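Subtilisin-like protein from Prochloron didemni is the subtilisin-like protease domain of PatA, a patellamide maturation protease that probably cleaves peptide bonds as a serine-type endopeptidase. Local coordinates of one contact, PDB 4H6V (chain A, 1.70 Å), residues 202-207 and 216-221, beside the matching contact of the related thiazoline oxidase/subtilisin-like protease from Prochloron didemni, PDB 4AKS (chain B, 2.19 Å), residues 272-277 and 287-292. Both blocks share one frame: the second was fitted to the first on N, CA, C and O of the twelve residues, RMSD 0.40 Å. Numbering follows each deposited sequence.

Structure 1 (4H6V); sequences GEDILG and RLSGTS.
Gly202 O takes a hydrogen bond from Gly219 N at 2.9 Å and a weaker CA-H...O contact from Ser218 CA at 3.1 Å. Ser218 OG accepts a fairly straight bond from Asp204 N (2.9 Å, 158° at hydrogen); chi1 of -62° places OG anti to the carbonyl carbon, beside the backbone N, where Asp204 N reaches it. Water 1 joins the side chains, 2.6 Å from Ser218 OG and donating to Asp204 OD1. Asp204 and Ile205 both face Leu217, and the positive phi of Asp204 (52°) marks a G1 beta bulge; Ile205 N bonds to Leu217 O. Asp204 CB packs on Arg216 CB (4.0 Å). Arg216 NH1 bonds to Asp204 O at 2.9 Å, in the guanidinium plane, and Leu206 CB lies over one guanidinium face. The contact pairs the strands of the hairpin 205-208 and 214-217 at its open end, after edge strand 197-201 of the parallel subtilisin-like sheet. It leads into helix 220-240 and Ser221, the predicted charge-relay serine; Leu217 touches His61, the predicted charge-relay histidine.

Structure 2 (4AKS); sequences GEEILG and RLTGTS.
Gly272 O receives a hydrogen bond from Gly290 N at 2.8 Å and a weaker CA-H...O contact from Thr289 CA at 3.3 Å. Thr289 OG1 accepts a nearly straight bond from Glu274 N (3.1 Å, 172° at hydrogen); chi1 of -60° places OG1 anti to the carbonyl carbon, beside the backbone N, where Glu274 N reaches it, and turns CG2 to within 3.6 Å of Gly272 O. Glu274 and Ile275 both face Leu288, and the positive phi of Glu274 (51°) marks a G1 beta bulge; Ile275 N bonds to Leu288 O. Glu274 packs on the Arg287 aliphatic chain: its bend at chi2 brings OE1 to 3.6 Å from Arg287 CD, but Glu274 OE1 stays 4.9 Å from Arg287 NE. Arg287 NH1 bonds to Glu274 O at 2.9 Å, in the guanidinium plane, and Leu276 CB lies over one guanidinium face. Arg287 NH2 forms a salt bridge with Asp30. Segment 287-292 ends at Ser292, which with His127 and Asp57 probably forms the charge-relay triad.

How the two compare
Both structures keep the G1 bulge, with positive phi at Asp204(A) and Glu274(B), and compared CA atoms coincide within the error. The bond from Arg216(A) NH1 to Asp204(A) O recurs between Arg287(B) and Glu274(B), and the side chains of Ile205(A) and Leu217(A) keep their place. Where Asp204(A) is exchanged for Glu274(B), the CB atoms coincide and chi1 is -63° against -61°. The CG atoms lie 0.8 Å apart after superposition, and the carboxylate carbon of Glu274(B), CD, lies near the place of OD1 of Asp204(A), 1.4 Å apart. The touch on the arginine is kept (Asp204(A) CB to Arg216(A) CB 4.0 Å, Glu274(B) CB to Arg287(B) CB 4.4 Å); OE1 of Glu274(B) has no counterpart in Asp204(A). Where Ser218(A) is exchanged for Thr289(B), OG and OG1 stand 0.5 Å apart after superposition, and the bond Asp204(A) N to Ser218(A) OG, 2.9 Å, is kept as Glu274(B) N to Thr289(B) OG1, 3.1 Å. CG2 of Thr289(B) has no counterpart in Ser218(A); it lies beside Glu273(B), whose equivalent the serine touches too. A water joining Asp204(A) OD1 to Ser218(A) OG is modelled in structure 1 only. Glu203(A) and Glu273(B) share a rotamer, yet their CD atoms stand 1.5 Å apart after superposition.

Structure 1 (4H6V)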
# COMPACT_ATOMS: atom_id res chain seq x y z
N GLY A 202 9.39 6.90 -2.90
CA GLY A 202 9.55 5.72 -3.73
C GLY A 202 10.95 5.57 -4.27
O GLY A 202 11.18 4.70 -5.11
N GLU A 203 11.87 6.40 -3.79
CA GLU A 203 13.28 6.33 -4.20
C GLU A 203 14.12 5.74 -3.06
O GLU A 203 14.13 6.28 -1.96
CB GLU A 203 13.81 7.72 -4.59
CG GLU A 203 15.29 7.74 -4.97
CD GLU A 203 15.81 9.13 -5.35
OE1 GLU A 203 15.38 10.15 -4.76
OE2 GLU A 203 16.67 9.19 -6.24
N ASP A 204 14.79 4.63 -3.35
CA ASP A 204 15.78 4.03 -2.42
C ASP A 204 15.18 3.84 -1.03
O ASP A 204 15.67 4.39 -0.04
CB ASP A 204 17.03 4.93 -2.32
CG ASP A 204 17.78 5.07 -3.65
OD1 ASP A 204 17.82 4.11 -4.44
OD2 ASP A 204 18.35 6.16 -3.88
N ILE A 205 14.09 3.07 -0.98
CA ILE A 205 13.37 2.80 0.26
C ILE A 205 13.96 1.56 0.93
O ILE A 205 14.05 0.52 0.30
CB ILE A 205 11.86 2.58 -0.03
CG1 ILE A 205 11.28 3.73 -0.89
CG2 ILE A 205 11.09 2.35 1.30
CD1 ILE A 205 11.41 5.12 -0.29
N LEU A 206 14.33 1.69 2.19
CA LEU A 206 14.98 0.61 2.95
C LEU A 206 14.02 -0.54 3.25
O LEU A 206 12.88 -0.30 3.62
CB LEU A 206 15.54 1.15 4.26
CG LEU A 206 16.30 0.20 5.19
CD1 LEU A 206 17.60 -0.29 4.53
CD2 LEU A 206 16.56 0.86 6.54
N GLY A 207 14.49 -1.76 3.08
CA GLY A 207 13.73 -2.95 3.45
C GLY A 207 14.56 -4.21 3.50
O GLY A 207 15.71 -4.25 3.06
N ARG A 216 18.10 -0.89 -0.36
CA ARG A 216 17.18 0.18 -0.72
C ARG A 216 16.78 0.07 -2.19
O ARG A 216 17.63 -0.09 -3.07
CB ARG A 216 17.79 1.54 -0.41
CG ARG A 216 17.83 1.85 1.07
CD ARG A 216 18.59 3.11 1.38
NE ARG A 216 18.54 3.43 2.81
CZ ARG A 216 17.59 4.17 3.39
NH1 ARG A 216 16.60 4.70 2.68
NH2 ARG A 216 17.65 4.39 4.70
N LEU A 217 15.47 0.13 -2.44
CA LEU A 217 14.93 -0.11 -3.77
C LEU A 217 13.93 0.99 -4.13
O LEU A 217 13.35 1.63 -3.25
CB LEU A 217 14.27 -1.49 -3.87
CG LEU A 217 15.09 -2.76 -3.57
CD1 LEU A 217 14.19 -3.97 -3.51
CD2 LEU A 217 16.22 -2.99 -4.55
N SER A 218 13.75 1.21 -5.43
CA SER A 218 12.91 2.27 -5.93
C SER A 218 11.74 1.66 -6.69
O SER A 218 11.89 0.63 -7.36
CB SER A 218 13.71 3.21 -6.85
OG SER A 218 14.77 3.84 -6.15
N GLY A 219 10.58 2.28 -6.59
CA GLY A 219 9.40 1.77 -7.29
C GLY A 219 8.14 2.05 -6.51
O GLY A 219 8.18 2.28 -5.30
N THR A 220 7.00 2.06 -7.21
CA THR A 220 5.69 2.19 -6.57
C THR A 220 5.37 1.04 -5.61
O THR A 220 4.54 1.21 -4.72
CB THR A 220 4.53 2.41 -7.59
OG1 THR A 220 4.46 1.31 -8.50
CG2 THR A 220 4.77 3.70 -8.37
N SER A 221 6.05 -0.11 -5.77
CA SER A 221 5.93 -1.25 -4.84
C SER A 221 6.32 -0.86 -3.44
O SER A 221 5.87 -1.47 -2.49
CB SER A 221 6.84 -2.40 -5.24
OG SER A 221 6.14 -3.40 -5.94
O HOH W 1 16.86 4.32 -7.57

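Structure 2 (4AKS)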
# COMPACT_ATOMS: atom_id res chain seq x y z
N GLY B 272 9.07 6.69 -2.84
CA GLY B 272 9.24 5.39 -3.49
C GLY B 272 10.63 5.16 -4.06
O GLY B 272 10.84 4.21 -4.80
N GLU B 273 11.58 6.02 -3.73
CA GLU B 273 12.95 5.89 -4.21
C GLU B 273 13.86 5.58 -3.02
O GLU B 273 13.73 6.20 -1.97
CB GLU B 273 13.39 7.18 -4.91
CG GLU B 273 14.78 7.09 -5.54
CD GLU B 273 15.16 8.27 -6.40
OE1 GLU B 273 14.57 9.37 -6.26
OE2 GLU B 273 16.12 8.10 -7.20
N GLU B 274 14.80 4.66 -3.20
CA GLU B 274 15.80 4.35 -2.17
C GLU B 274 15.14 4.09 -0.81
O GLU B 274 15.46 4.74 0.19
CB GLU B 274 16.83 5.47 -2.05
CG GLU B 274 17.64 5.75 -3.32
CD GLU B 274 18.69 4.71 -3.60
OE1 GLU B 274 19.46 4.35 -2.68
OE2 GLU B 274 18.77 4.25 -4.76
N ILE B 275 14.19 3.16 -0.78
CA ILE B 275 13.49 2.79 0.43
C ILE B 275 14.19 1.57 1.04
O ILE B 275 14.35 0.55 0.37
CB ILE B 275 12.02 2.46 0.13
CG1 ILE B 275 11.32 3.63 -0.58
CG2 ILE B 275 11.30 2.09 1.43
CD1 ILE B 275 11.24 4.92 0.23
N LEU B 276 14.59 1.69 2.31
CA LEU B 276 15.37 0.67 3.02
C LEU B 276 14.45 -0.45 3.47
O LEU B 276 13.43 -0.18 4.10
CB LEU B 276 16.05 1.26 4.26
CG LEU B 276 17.06 0.38 5.01
CD1 LEU B 276 18.33 0.16 4.20
CD2 LEU B 276 17.42 0.96 6.38
N GLY B 277 14.81 -1.69 3.14
CA GLY B 277 14.01 -2.83 3.53
C GLY B 277 14.79 -4.12 3.53
O GLY B 277 15.92 -4.17 3.07
N ARG B 287 18.20 -0.95 -0.38
CA ARG B 287 17.35 0.16 -0.80
C ARG B 287 16.84 -0.09 -2.20
O ARG B 287 17.62 -0.29 -3.12
CB ARG B 287 18.11 1.48 -0.74
CG ARG B 287 18.45 1.90 0.68
CD ARG B 287 18.85 3.37 0.77
NE ARG B 287 19.16 3.75 2.14
CZ ARG B 287 18.32 4.35 2.99
NH1 ARG B 287 17.08 4.70 2.62
NH2 ARG B 287 18.73 4.62 4.21
N LEU B 288 15.51 -0.10 -2.36
CA LEU B 288 14.87 -0.35 -3.64
C LEU B 288 14.02 0.85 -4.07
O LEU B 288 13.62 1.67 -3.24
CB LEU B 288 13.98 -1.60 -3.55
CG LEU B 288 14.72 -2.94 -3.30
CD1 LEU B 288 13.70 -4.07 -3.17
CD2 LEU B 288 15.74 -3.25 -4.39
N THR B 289 13.71 0.91 -5.36
CA THR B 289 12.96 2.02 -5.96
C THR B 289 11.78 1.47 -6.78
O THR B 289 11.91 0.47 -7.45
CB THR B 289 13.91 2.84 -6.85
OG1 THR B 289 14.97 3.35 -6.03
CG2 THR B 289 13.19 4.01 -7.52
N GLY B 290 10.60 2.09 -6.65
CA GLY B 290 9.42 1.71 -7.45
C GLY B 290 8.12 2.12 -6.78
O GLY B 290 8.10 2.44 -5.59
N THR B 291 7.03 2.09 -7.54
CA THR B 291 5.71 2.46 -6.99
C THR B 291 5.25 1.49 -5.93
O THR B 291 4.54 1.87 -4.98
CB THR B 291 4.62 2.55 -8.07
OG1 THR B 291 4.52 1.29 -8.75
CG2 THR B 291 4.92 3.69 -9.07
N SER B 292 5.64 0.22 -6.07
CA SER B 292 5.29 -0.77 -5.06
C SER B 292 6.13 -0.58 -3.80
O SER B 292 5.86 -1.24 -2.81
CB SER B 292 5.39 -2.21 -5.62
OG SER B 292 6.74 -2.60 -5.79